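Local atomic coordinates of nigritoxine (Vibrio nigripulchritudo, PDB entry 5M41), a protein that acts as a bacterial toxin against crustaceans and insects and has a new fold. Residues K444-F447 with E448-I452; M681-V684 with K685-E688; G623-M626 with E627-R631; D542-Y545 with A546-F550; N384-D387 with I388-L392. All coordinates share one frame; numbering follows the deposited sequence.

Contact 1 of 5, residues K444-F447 with E448-I452; sequences KSFF and ERVAI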
loop_
_atom_site.group_PDB
_atom_site.type_symbol
_atom_site.label_atom_id
_atom_site.label_comp_id
_atom_site.label_asym_id
_atom_site.label_seq_id
_atom_site.Cartn_x
_atom_site.Cartn_y
_atom_site.Cartn_z
ATOM N N LYS A 444 -2.627 10.985 0.463
ATOM C CA LYS A 444 -1.871 12.197 0.754
ATOM C C LYS A 444 -1.945 12.537 2.239
ATOM O O LYS A 444 -0.924 12.704 2.883
ATOM C CB LYS A 444 -2.424 13.349 -0.086
ATOM C CG LYS A 444 -1.556 14.603 -0.125
ATOM C CD LYS A 444 -2.395 15.805 -0.565
ATOM C CE LYS A 444 -1.579 16.821 -1.350
ATOM N NZ LYS A 444 -0.287 17.139 -0.683
ATOM N N SER A 445 -3.145 12.615 2.795
ATOM C CA SER A 445 -3.278 13.073 4.170
ATOM C C SER A 445 -2.731 12.042 5.172
ATOM O O SER A 445 -2.143 12.417 6.191
ATOM C CB SER A 445 -4.720 13.438 4.474
ATOM O OG SER A 445 -5.549 12.337 4.181
ATOM N N PHE A 446 -2.887 10.754 4.850
ATOM C CA PHE A 446 -2.324 9.663 5.644
ATOM C C PHE A 446 -0.844 9.925 5.949
ATOM O O PHE A 446 -0.417 9.833 7.102
ATOM C CB PHE A 446 -2.539 8.344 4.865
ATOM C CG PHE A 446 -1.848 7.145 5.443
ATOM C CD1 PHE A 446 -2.541 6.254 6.287
ATOM C CD2 PHE A 446 -0.527 6.845 5.089
ATOM C CE1 PHE A 446 -1.920 5.113 6.799
ATOM C CE2 PHE A 446 0.097 5.705 5.598
ATOM C CZ PHE A 446 -0.598 4.838 6.458
ATOM N N PHE A 447 -0.066 10.254 4.918
ATOM C CA PHE A 447 1.357 10.564 5.092
ATOM C C PHE A 447 1.607 11.884 5.852
ATOM O O PHE A 447 2.573 11.980 6.612
ATOM C CB PHE A 447 2.121 10.515 3.759
ATOM C CG PHE A 447 2.244 9.120 3.210
ATOM C CD1 PHE A 447 3.156 8.242 3.742
ATOM C CD2 PHE A 447 1.385 8.676 2.206
ATOM C CE1 PHE A 447 3.240 6.927 3.274
ATOM C CE2 PHE A 447 1.449 7.378 1.738
ATOM C CZ PHE A 447 2.387 6.501 2.268
ATOM N N GLU A 448 0.734 12.872 5.654
ATOM C CA GLU A 448 0.768 14.107 6.457
ATOM C C GLU A 448 0.577 13.736 7.920
ATOM O O GLU A 448 1.295 14.234 8.785
ATOM C CB GLU A 448 -0.326 15.083 6.019
ATOM C CG GLU A 448 -0.125 15.626 4.613
ATOM C CD GLU A 448 -1.319 16.415 4.066
ATOM O OE1 GLU A 448 -2.418 16.439 4.677
ATOM O OE2 GLU A 448 -1.150 17.016 2.985
ATOM N N ARG A 449 -0.362 12.829 8.191
ATOM C CA ARG A 449 -0.607 12.400 9.569
ATOM C C ARG A 449 0.598 11.690 10.143
ATOM O O ARG A 449 1.020 11.990 11.265
ATOM C CB ARG A 449 -1.849 11.534 9.681
ATOM C CG ARG A 449 -3.140 12.304 9.438
ATOM C CD ARG A 449 -4.307 11.333 9.387
ATOM N NE ARG A 449 -5.241 11.685 8.325
ATOM C CZ ARG A 449 -5.671 10.869 7.369
ATOM N NH1 ARG A 449 -5.292 9.592 7.312
ATOM N NH2 ARG A 449 -6.523 11.344 6.472
ATOM N N VAL A 450 1.176 10.786 9.353
ATOM C CA VAL A 450 2.387 10.076 9.757
ATOM C C VAL A 450 3.490 11.078 10.136
ATOM O O VAL A 450 4.122 10.918 11.185
ATOM C CB VAL A 450 2.868 9.074 8.675
ATOM C CG1 VAL A 450 4.295 8.600 8.941
ATOM C CG2 VAL A 450 1.921 7.873 8.569
ATOM N N ALA A 451 3.690 12.105 9.299
ATOM C CA ALA A 451 4.722 13.138 9.522
ATOM C C ALA A 451 4.506 13.957 10.802
ATOM O O ALA A 451 5.481 14.333 11.473
ATOM C CB ALA A 451 4.843 14.066 8.313
ATOM N N ILE A 452 3.242 14.219 11.139
ATOM C CA ILE A 452 2.893 14.932 12.375
ATOM C C ILE A 452 3.324 14.122 13.598
ATOM O O ILE A 452 4.094 14.605 14.436
ATOM C CB ILE A 452 1.371 15.253 12.479
ATOM C CG1 ILE A 452 0.897 16.164 11.334
ATOM C CG2 ILE A 452 1.035 15.871 13.833
ATOM C CD1 ILE A 452 1.819 17.324 11.008
#

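Contact 2 of 5, residues M681-V684 with K685-E688; sequences MRKV and KNDE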
loop_
_atom_site.group_PDB
_atom_site.type_symbol
_atom_site.label_atom_id
_atom_site.label_comp_id
_atom_site.label_asym_id
_atom_site.label_seq_id
_atom_site.Cartn_x
_atom_site.Cartn_y
_atom_site.Cartn_z
ATOM N N MET A 681 11.023 16.207 -18.702
ATOM C CA MET A 681 11.109 16.091 -17.228
ATOM C C MET A 681 9.907 15.442 -16.541
ATOM O O MET A 681 9.943 15.238 -15.318
ATOM C CB MET A 681 11.292 17.478 -16.608
ATOM C CG MET A 681 12.668 17.769 -16.082
ATOM S SD MET A 681 12.611 19.307 -15.130
ATOM C CE MET A 681 12.291 18.661 -13.492
ATOM N N ARG A 682 8.845 15.126 -17.289
ATOM C CA ARG A 682 7.549 14.754 -16.672
ATOM C C ARG A 682 7.644 13.700 -15.568
ATOM O O ARG A 682 7.031 13.857 -14.508
ATOM C CB ARG A 682 6.498 14.333 -17.725
ATOM C CG ARG A 682 6.962 13.238 -18.670
ATOM C CD ARG A 682 5.954 12.943 -19.789
ATOM N NE ARG A 682 6.677 12.557 -21.002
ATOM C CZ ARG A 682 6.893 13.358 -22.044
ATOM N NH1 ARG A 682 6.402 14.593 -22.061
ATOM N NH2 ARG A 682 7.585 12.913 -23.088
ATOM N N LYS A 683 8.437 12.654 -15.791
ATOM C CA LYS A 683 8.509 11.550 -14.819
ATOM C C LYS A 683 9.076 11.941 -13.452
ATOM O O LYS A 683 8.774 11.287 -12.456
ATOM C CB LYS A 683 9.276 10.367 -15.391
ATOM C CG LYS A 683 8.498 9.586 -16.431
ATOM C CD LYS A 683 9.320 8.431 -16.957
ATOM C CE LYS A 683 8.530 7.628 -17.975
ATOM N NZ LYS A 683 9.400 6.584 -18.585
ATOM N N VAL A 684 9.889 13.000 -13.404
ATOM C CA VAL A 684 10.448 13.501 -12.131
ATOM C C VAL A 684 9.290 13.834 -11.185
ATOM O O VAL A 684 9.379 13.626 -9.973
ATOM C CB VAL A 684 11.367 14.735 -12.344
ATOM C CG1 VAL A 684 11.954 15.244 -11.033
ATOM C CG2 VAL A 684 12.477 14.405 -13.325
ATOM N N LYS A 685 8.191 14.302 -11.766
ATOM C CA LYS A 685 6.997 14.678 -11.017
ATOM C C LYS A 685 6.309 13.513 -10.291
ATOM O O LYS A 685 5.557 13.753 -9.355
ATOM C CB LYS A 685 6.005 15.370 -11.945
ATOM C CG LYS A 685 5.347 16.600 -11.345
ATOM C CD LYS A 685 4.367 17.194 -12.352
ATOM C CE LYS A 685 3.948 18.605 -11.952
ATOM N NZ LYS A 685 3.085 19.237 -12.991
ATOM N N ASN A 686 6.566 12.273 -10.717
ATOM C CA ASN A 686 6.099 11.074 -9.998
ATOM C C ASN A 686 6.647 10.987 -8.577
ATOM O O ASN A 686 6.010 10.402 -7.689
ATOM C CB ASN A 686 6.517 9.795 -10.728
ATOM C CG ASN A 686 5.816 9.616 -12.064
ATOM O OD1 ASN A 686 4.796 10.247 -12.338
ATOM N ND2 ASN A 686 6.355 8.730 -12.897
ATOM N N ASP A 687 7.836 11.543 -8.360
ATOM C CA ASP A 687 8.393 11.609 -7.003
ATOM C C ASP A 687 8.246 13.036 -6.454
ATOM O O ASP A 687 9.180 13.850 -6.503
ATOM C CB ASP A 687 9.845 11.140 -7.019
ATOM C CG ASP A 687 10.455 10.987 -5.632
ATOM O OD1 ASP A 687 9.882 11.434 -4.612
ATOM O OD2 ASP A 687 11.559 10.406 -5.569
ATOM N N GLU A 688 7.056 13.324 -5.932
ATOM C CA GLU A 688 6.740 14.642 -5.394
ATOM C C GLU A 688 7.616 15.020 -4.206
ATOM O O GLU A 688 7.947 16.196 -4.018
ATOM C CB GLU A 688 5.282 14.683 -4.944
ATOM C CG GLU A 688 4.298 14.961 -6.060
ATOM C CD GLU A 688 2.870 15.021 -5.543
ATOM O OE1 GLU A 688 2.363 13.985 -5.032
ATOM O OE2 GLU A 688 2.254 16.107 -5.644
#

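Contact 3 of 5, residues G623-M626 with E627-R631; sequences GNEM and EWLVR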
loop_
_atom_site.group_PDB
_atom_site.type_symbol
_atom_site.label_atom_id
_atom_site.label_comp_id
_atom_site.label_asym_id
_atom_site.label_seq_id
_atom_site.Cartn_x
_atom_site.Cartn_y
_atom_site.Cartn_z
ATOM N N GLY A 623 23.100 4.307 -8.882
ATOM C CA GLY A 623 22.862 3.356 -7.793
ATOM C C GLY A 623 21.584 3.556 -6.991
ATOM O O GLY A 623 20.638 4.225 -7.418
ATOM N N ASN A 624 21.570 2.937 -5.820
ATOM C CA ASN A 624 20.741 3.363 -4.718
ATOM C C ASN A 624 20.685 4.902 -4.670
ATOM O O ASN A 624 21.726 5.582 -4.654
ATOM C CB ASN A 624 21.347 2.789 -3.445
ATOM C CG ASN A 624 20.605 3.198 -2.196
ATOM O OD1 ASN A 624 20.405 4.370 -1.924
ATOM N ND2 ASN A 624 20.239 2.213 -1.400
ATOM N N GLU A 625 19.468 5.441 -4.672
ATOM C CA GLU A 625 19.267 6.872 -4.814
ATOM C C GLU A 625 19.698 7.603 -3.553
ATOM O O GLU A 625 20.273 8.687 -3.612
ATOM C CB GLU A 625 17.815 7.193 -5.180
ATOM C CG GLU A 625 17.584 8.670 -5.508
ATOM C CD GLU A 625 16.126 8.982 -5.813
ATOM O OE1 GLU A 625 15.381 8.029 -6.078
ATOM O OE2 GLU A 625 15.725 10.168 -5.787
ATOM N N MET A 626 19.416 6.992 -2.412
ATOM C CA MET A 626 19.837 7.498 -1.118
ATOM C C MET A 626 21.368 7.636 -1.038
ATOM O O MET A 626 21.901 8.672 -0.600
ATOM C CB MET A 626 19.318 6.539 -0.046
ATOM C CG MET A 626 19.396 7.047 1.370
ATOM S SD MET A 626 18.391 6.028 2.476
ATOM C CE MET A 626 16.782 6.356 1.835
ATOM N N GLU A 627 22.068 6.584 -1.461
ATOM C CA GLU A 627 23.521 6.597 -1.494
ATOM C C GLU A 627 23.973 7.688 -2.474
ATOM O O GLU A 627 24.914 8.441 -2.184
ATOM C CB GLU A 627 24.070 5.215 -1.894
ATOM C CG GLU A 627 23.896 4.149 -0.812
ATOM C CD GLU A 627 24.449 2.777 -1.185
ATOM O OE1 GLU A 627 24.712 2.498 -2.361
ATOM O OE2 GLU A 627 24.611 1.941 -0.288
ATOM N N TRP A 628 23.279 7.801 -3.614
ATOM C CA TRP A 628 23.676 8.778 -4.619
ATOM C C TRP A 628 23.632 10.184 -4.071
ATOM O O TRP A 628 24.550 10.977 -4.310
ATOM C CB TRP A 628 22.868 8.628 -5.917
ATOM C CG TRP A 628 23.410 9.464 -7.059
ATOM C CD1 TRP A 628 24.191 9.040 -8.134
ATOM C CD2 TRP A 628 23.246 10.910 -7.261
ATOM N NE1 TRP A 628 24.494 10.097 -8.964
ATOM C CE2 TRP A 628 23.973 11.242 -8.488
ATOM C CE3 TRP A 628 22.595 11.927 -6.563
ATOM C CZ2 TRP A 628 24.020 12.540 -8.989
ATOM C CZ3 TRP A 628 22.653 13.232 -7.074
ATOM C CH2 TRP A 628 23.349 13.525 -8.251
ATOM N N LEU A 629 22.575 10.507 -3.326
ATOM C CA LEU A 629 22.361 11.868 -2.810
ATOM C C LEU A 629 23.322 12.250 -1.678
ATOM O O LEU A 629 23.806 13.385 -1.614
ATOM C CB LEU A 629 20.903 12.048 -2.353
ATOM C CG LEU A 629 19.887 12.081 -3.509
ATOM C CD1 LEU A 629 18.452 11.855 -3.023
ATOM C CD2 LEU A 629 20.023 13.386 -4.294
ATOM N N VAL A 630 23.588 11.303 -0.788
ATOM C CA VAL A 630 24.559 11.503 0.266
ATOM C C VAL A 630 25.923 11.715 -0.391
ATOM O O VAL A 630 26.638 12.637 -0.025
ATOM C CB VAL A 630 24.575 10.311 1.262
ATOM C CG1 VAL A 630 25.802 10.364 2.174
ATOM C CG2 VAL A 630 23.295 10.313 2.096
ATOM N N ARG A 631 26.261 10.890 -1.385
ATOM C CA ARG A 631 27.570 10.980 -2.038
ATOM C C ARG A 631 27.746 12.280 -2.834
ATOM O O ARG A 631 28.867 12.745 -3.025
ATOM C CB ARG A 631 27.810 9.750 -2.911
ATOM C CG ARG A 631 29.170 9.682 -3.587
ATOM C CD ARG A 631 29.353 8.367 -4.333
ATOM N NE ARG A 631 28.252 8.102 -5.260
ATOM C CZ ARG A 631 27.441 7.047 -5.181
ATOM N NH1 ARG A 631 27.611 6.140 -4.233
ATOM N NH2 ARG A 631 26.464 6.889 -6.061
#

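Contact 4 of 5, residues D542-Y545 with A546-F550; sequences DFPY and AGEEF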
loop_
_atom_site.group_PDB
_atom_site.type_symbol
_atom_site.label_atom_id
_atom_site.label_comp_id
_atom_site.label_asym_id
_atom_site.label_seq_id
_atom_site.Cartn_x
_atom_site.Cartn_y
_atom_site.Cartn_z
ATOM N N ASP A 542 32.440 9.268 11.580
ATOM C CA ASP A 542 31.477 9.381 10.468
ATOM C C ASP A 542 30.142 8.714 10.783
ATOM O O ASP A 542 30.072 7.833 11.641
ATOM C CB ASP A 542 32.042 8.694 9.222
ATOM C CG ASP A 542 33.201 9.444 8.610
ATOM O OD1 ASP A 542 33.358 10.648 8.887
ATOM O OD2 ASP A 542 33.962 8.823 7.846
ATOM N N PHE A 543 29.090 9.113 10.070
ATOM C CA PHE A 543 27.909 8.262 9.980
ATOM C C PHE A 543 28.365 6.912 9.428
ATOM O O PHE A 543 29.142 6.861 8.471
ATOM C CB PHE A 543 26.829 8.883 9.092
ATOM C CG PHE A 543 26.038 9.978 9.765
ATOM C CD1 PHE A 543 25.188 9.690 10.820
ATOM C CD2 PHE A 543 26.146 11.288 9.344
ATOM C CE1 PHE A 543 24.456 10.692 11.443
ATOM C CE2 PHE A 543 25.417 12.296 9.960
ATOM C CZ PHE A 543 24.576 11.999 11.017
ATOM N N PRO A 544 27.923 5.813 10.052
ATOM C CA PRO A 544 28.407 4.503 9.617
ATOM C C PRO A 544 27.889 4.113 8.227
ATOM O O PRO A 544 28.564 3.383 7.502
ATOM C CB PRO A 544 27.873 3.550 10.692
ATOM C CG PRO A 544 26.671 4.236 11.244
ATOM C CD PRO A 544 27.011 5.710 11.206
ATOM N N TYR A 545 26.721 4.612 7.844
ATOM C CA TYR A 545 26.213 4.335 6.504
ATOM C C TYR A 545 25.361 5.492 5.954
ATOM O O TYR A 545 24.801 6.289 6.716
ATOM C CB TYR A 545 25.486 2.973 6.475
ATOM C CG TYR A 545 24.179 2.930 7.243
ATOM C CD1 TYR A 545 22.949 2.950 6.563
ATOM C CD2 TYR A 545 24.155 2.861 8.645
ATOM C CE1 TYR A 545 21.738 2.912 7.245
ATOM C CE2 TYR A 545 22.943 2.826 9.338
ATOM C CZ TYR A 545 21.741 2.852 8.628
ATOM O OH TYR A 545 20.537 2.818 9.288
ATOM N N ALA A 546 25.288 5.582 4.628
ATOM C CA ALA A 546 24.604 6.684 3.935
ATOM C C ALA A 546 23.174 6.922 4.444
ATOM O O ALA A 546 22.756 8.068 4.626
ATOM C CB ALA A 546 24.616 6.452 2.419
ATOM N N GLY A 547 22.449 5.833 4.697
ATOM C CA GLY A 547 21.083 5.911 5.168
ATOM C C GLY A 547 20.916 6.813 6.367
ATOM O O GLY A 547 19.983 7.610 6.429
ATOM N N GLU A 548 21.824 6.698 7.336
ATOM C CA GLU A 548 21.727 7.520 8.532
ATOM C C GLU A 548 22.003 9.012 8.249
ATOM O O GLU A 548 21.298 9.876 8.785
ATOM C CB GLU A 548 22.647 6.976 9.633
ATOM C CG GLU A 548 22.213 7.367 11.033
ATOM C CD GLU A 548 23.212 6.942 12.110
ATOM O OE1 GLU A 548 23.975 5.974 11.903
ATOM O OE2 GLU A 548 23.232 7.586 13.174
ATOM N N GLU A 549 23.029 9.314 7.436
ATOM C CA GLU A 549 23.284 10.721 7.011
ATOM C C GLU A 549 22.071 11.285 6.265
ATOM O O GLU A 549 21.695 12.454 6.447
ATOM C CB GLU A 549 24.519 10.864 6.106
ATOM C CG GLU A 549 24.853 12.332 5.832
ATOM C CD GLU A 549 26.185 12.554 5.125
ATOM O OE1 GLU A 549 27.179 11.893 5.499
ATOM O OE2 GLU A 549 26.236 13.395 4.182
ATOM N N PHE A 550 21.471 10.450 5.422
ATOM C CA PHE A 550 20.291 10.868 4.649
ATOM C C PHE A 550 19.159 11.250 5.607
ATOM O O PHE A 550 18.552 12.301 5.466
ATOM C CB PHE A 550 19.853 9.762 3.666
ATOM C CG PHE A 550 18.633 10.116 2.841
ATOM C CD1 PHE A 550 18.747 10.896 1.701
ATOM C CD2 PHE A 550 17.370 9.648 3.209
ATOM C CE1 PHE A 550 17.632 11.198 0.927
ATOM C CE2 PHE A 550 16.252 9.948 2.442
ATOM C CZ PHE A 550 16.387 10.731 1.300
#

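Contact 5 of 5, residues N384-D387 with I388-L392; sequences NFTD and IINGL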
loop_
_atom_site.group_PDB
_atom_site.type_symbol
_atom_site.label_atom_id
_atom_site.label_comp_id
_atom_site.label_asym_id
_atom_site.label_seq_id
_atom_site.Cartn_x
_atom_site.Cartn_y
_atom_site.Cartn_z
ATOM N N ASN A 384 0.580 -16.251 6.441
ATOM C CA ASN A 384 -0.086 -15.889 5.170
ATOM C C ASN A 384 0.341 -14.582 4.514
ATOM O O ASN A 384 0.107 -14.392 3.317
ATOM C CB ASN A 384 -1.611 -15.853 5.343
ATOM C CG ASN A 384 -2.202 -17.223 5.564
ATOM O OD1 ASN A 384 -1.517 -18.269 5.453
ATOM N ND2 ASN A 384 -3.464 -17.240 5.869
ATOM N N PHE A 385 0.968 -13.696 5.283
ATOM C CA PHE A 385 1.325 -12.368 4.776
ATOM C C PHE A 385 2.820 -12.235 4.534
ATOM O O PHE A 385 3.290 -11.177 4.172
ATOM C CB PHE A 385 0.829 -11.276 5.753
ATOM C CG PHE A 385 -0.631 -11.414 6.118
ATOM C CD1 PHE A 385 -1.585 -11.641 5.133
ATOM C CD2 PHE A 385 -1.050 -11.316 7.437
ATOM C CE1 PHE A 385 -2.931 -11.787 5.453
ATOM C CE2 PHE A 385 -2.399 -11.437 7.771
ATOM C CZ PHE A 385 -3.349 -11.679 6.776
ATOM N N THR A 386 3.556 -13.333 4.685
ATOM C CA THR A 386 5.033 -13.291 4.679
ATOM C C THR A 386 5.656 -13.001 3.309
ATOM O O THR A 386 6.595 -12.213 3.219
ATOM C CB THR A 386 5.609 -14.596 5.288
ATOM O OG1 THR A 386 5.167 -14.691 6.640
ATOM C CG2 THR A 386 7.160 -14.662 5.224
ATOM N N ASP A 387 5.146 -13.618 2.247
ATOM C CA ASP A 387 5.669 -13.307 0.906
ATOM C C ASP A 387 5.404 -11.843 0.562
ATOM O O ASP A 387 6.229 -11.177 -0.052
ATOM C CB ASP A 387 5.057 -14.206 -0.177
ATOM C CG ASP A 387 5.503 -15.676 -0.063
ATOM O OD1 ASP A 387 6.516 -15.966 0.611
ATOM O OD2 ASP A 387 4.838 -16.547 -0.667
ATOM N N ILE A 388 4.245 -11.352 0.958
ATOM C CA ILE A 388 3.871 -9.963 0.674
ATOM C C ILE A 388 4.773 -8.998 1.424
ATOM O O ILE A 388 5.311 -8.057 0.833
ATOM C CB ILE A 388 2.389 -9.702 0.994
ATOM C CG1 ILE A 388 1.522 -10.349 -0.086
ATOM C CG2 ILE A 388 2.123 -8.193 1.133
ATOM C CD1 ILE A 388 0.088 -10.606 0.315
ATOM N N ILE A 389 4.965 -9.254 2.714
ATOM C CA ILE A 389 5.752 -8.335 3.526
ATOM C C ILE A 389 7.253 -8.421 3.202
ATOM O O ILE A 389 7.925 -7.386 3.153
ATOM C CB ILE A 389 5.407 -8.462 5.020
ATOM C CG1 ILE A 389 3.912 -8.109 5.220
ATOM C CG2 ILE A 389 6.341 -7.591 5.861
ATOM C CD1 ILE A 389 3.303 -8.526 6.555
ATOM N N ASN A 390 7.768 -9.626 2.934
ATOM C CA ASN A 390 9.144 -9.780 2.408
ATOM C C ASN A 390 9.337 -8.977 1.116
ATOM O O ASN A 390 10.294 -8.219 0.988
ATOM C CB ASN A 390 9.516 -11.252 2.155
ATOM C CG ASN A 390 9.733 -12.045 3.441
ATOM O OD1 ASN A 390 9.723 -11.502 4.547
ATOM N ND2 ASN A 390 9.935 -13.342 3.294
ATOM N N GLY A 391 8.417 -9.130 0.169
ATOM C CA GLY A 391 8.507 -8.393 -1.092
ATOM C C GLY A 391 8.556 -6.886 -0.864
ATOM O O GLY A 391 9.427 -6.194 -1.392
ATOM N N LEU A 392 7.623 -6.373 -0.077
ATOM C CA LEU A 392 7.567 -4.941 0.182
ATOM C C LEU A 392 8.832 -4.421 0.860
ATOM O O LEU A 392 9.386 -3.383 0.460
ATOM C CB LEU A 392 6.314 -4.565 1.001
ATOM C CG LEU A 392 6.215 -3.085 1.414
ATOM C CD1 LEU A 392 6.231 -2.142 0.214
ATOM C CD2 LEU A 392 4.985 -2.842 2.277
HETATM O O HOH W 1 2.107 -13.192 1.364
#

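Contact 1 of 5, residues K444-F447 with E448-I452
One face of the Arg449 guanidinium lies over the backbone between Ser445 and Phe446, where Ser445 C sits over its centre and Phe446 N nearer the rim; NH1 comes to 3.4 Å from Phe446 CA. The Phe446 ring has a methyl over one face, Val450 CG2, at 4.1 Å from CE2, while Phe447 in turn receives Phe446 CD2 over its ring centre. The chain of Arg449 leaves beside its own backbone N (chi1 -69°) and bends at chi3, which folds it back along the preceding turn. NH2 ends only 2.7 Å from Ser445 OG, yet the angle is too poor for a hydrogen bond. Both groups are engaged elsewhere: OG with Glu281, NH1 in a salt bridge to Asp288. One turn of helix 444-457 carries all this, held by bonds such as Arg449 N to Ser445 O (2.7 Å). On the exposed flank, Lys444 NZ reaches Glu448 OE2 at 3.8 Å, a long salt bridge. The chemistry thus splits by side: aromatic rings and valine pack on strands 328-336 and 340-348, whereas Lys444 and Glu448 pair on the exposed flank; the salt bridge to Asp288 probably steadies the Arg449 guanidinium against the helix backbone.

Contact 2 of 5, residues M681-V684 with K685-E688
Lys685 N bonds to Arg682 O at 3.0 Å, and the same three-residue step is repeated by Asn686 N to Lys683 O (3.0 Å) and Asp687 N to Val684 O (3.1 Å). This tightly wound 3-10 segment, in the link between helices 667-676 and 688-704, brings Lys685 CB to 3.1 Å from Arg682 O. Its inner side is the dense one: Val684 is buried against Lys613 and Lys614 of helix 603-614 and Leu691 of helix 688-704, and Met681 reaches both helix 603-614 and helix 719-731. The outer side is looser. Asn686 CG stays beside its own backbone N (chi1 -68°), which folds the amide back over the preceding turn and leaves ND2 3.5 Å from Lys683 O. The long chains of Arg682 and Lys683 stay exposed. Lys685 carries its extended chain back to a weak hydrogen bond with Asn676 O. Asp687 then closes the turn as N-cap of the next helix: OD1 accepts from Ala690 N, and OD2 forms a salt bridge with Lys613. Helix N-terminus and lysine probably stabilise this buried carboxylate in its charged form; the nearby Glu625 carboxylate would work against it, with Lys613 probably offsetting the two.

Contact 3 of 5, residues G623-M626 with E627-R631
Asn624 holds CG opposite its backbone N (chi1 178°), while Glu627 turns its own CG back beside its backbone N (chi1 -71°); together these torsions lay the amide against the carboxylate arm one turn on. The motif is an asparagine N-cap at the start of helix 625-632. Asn624 OD1 accepts from Glu627 N at 2.8 Å in a fairly straight bond, although the donor stands well above the plane of the amide and does not follow a lone pair. Glu627 then stacks on the capping group: amide and carboxylate planes are 26° apart, Glu627 CG sits 3.7 Å from Asn624 CG, and OE1 comes to 3.5 Å from Asn624 CB. The cap thus ties down an amide hydrogen at the first turn, where the N-H groups lack the i-4 helical carbonyl partners of later turns. From there the regular pattern takes over, beginning with Trp628 N to Asn624 O at 2.9 Å.

Around this start the helix is largely buried. Met626 and Val630 face Phe550 of helix 546-555, whereas Trp628 meets Phe618 edge-to-face. Glu625 sends its carboxylate to Tyr609 OH, with a long, weak ion pair to Lys613 besides. Such a buried acid probably relies on these partners for its polar needs. Its aliphatic part runs side by side with Leu629, both pointing the same way, with Glu625 CG 4.1 Å from Leu629 CD1.

Contact 4 of 5, residues D542-Y545 with A546-F550
Phe543 and Tyr545, in the short link between strand 538-542 and helix 546-555, lay their rings against the helix's first turn, with Tyr545 at the N-cap position.

Ring contacts dominate. Glu549 CA stands over the face of the Phe543 ring in a CH-pi contact, 4.0 Å from the centroid and 19° off the ring normal, and Glu549 CB adds to this at 3.6 Å from Phe543 CD2. The carboxylate of Glu548 comes to the same ring from another direction: OE2 lies in the ring plane at the edge, 3.7 Å from CD1. Tyr545 has Glu548 N over one face, displaced toward the rim. Its CG is squeezed between backbone N and carbonyl carbon (chi1 69°), which folds the phenol back over the helix start, with CE1 3.7 Å from Gly547 CA.

Among polar interactions, Glu548 N gives a weak hydrogen bond to Tyr545 O at 3.1 Å. The acids find their main partners elsewhere: Glu548 OE2 forms a salt bridge with Lys507, Glu549 OE2 one with Arg553. Lys507 belongs to the four-stranded sheet that strand 538-542 borders, so Glu548 pins the helix start to that sheet, probably as a carboxylate kept charged.

Van der Waals packing completes the turn, with Glu548 OE1 set 3.1 Å from Pro544 CD.

Contact 5 of 5, residues N384-D387 with I388-L392
Helix 386-396 begins here, with Phe385 at the N-cap position and Ile389 one turn further along. Ile389 N bonds to Phe385 O at 2.9 Å, and the isoleucine side chain curls over that same carbonyl: CG1 stays beside its backbone N (chi1 -61°), bringing CD1 to 3.8 Å from Phe385 CB. On another side of the helix Thr386 and Asn390 run side by side, with Thr386 CG2 3.6 Å from Asn390 ND2; the Asn390 amide also lies close to Thr386 O, its CG at 3.2 Å. Thr386 OG1 itself is hydrogen-bonded to Gly383 O.

The Phe385 side chain carries no polar atom that could cap the helix; a water serves Ile388 N instead. It accepts from Ile388 N at 2.8 Å and donates to Asn384 O at 3.0 Å, so an amide of the first turn is satisfied through solvent. The ring of Phe385 meets Phe380 edge-to-face and packs on Ile369, while Ile389 reaches Leu333 and helix 302-319. Apolar residues thus look toward strands 328-336 and 366-370 and Asp387 stays exposed, as in an amphipathic helix laid on a beta-sheet, here with a water-bridged N-terminus.

Overall arrangement
Along the chain the order is contact 5, contact 1, contact 4, contact 3, contact 2. Contacts 5 and 1, with centres 24 Å apart, lie on different helices that both pack on strand 328-336 of one antiparallel six-stranded sheet. Contacts 3 and 4 are the nearest pair, centres 11 Å apart: Val630 and Met626 meet Ala546 and Phe550, joining helices 625-632 and 546-555. Contact 2 touches contact 3 where the carboxylates of Asp687 and Glu625 come near each other, with Lys613 salt-bridged to Asp687 and more weakly paired with Glu625. Contacts 4, 3 and 2 thus join elements of the later part of the chain into one packed unit, which contact 1 approaches to about 6 Å (nearest atoms, to contact 2) without touching.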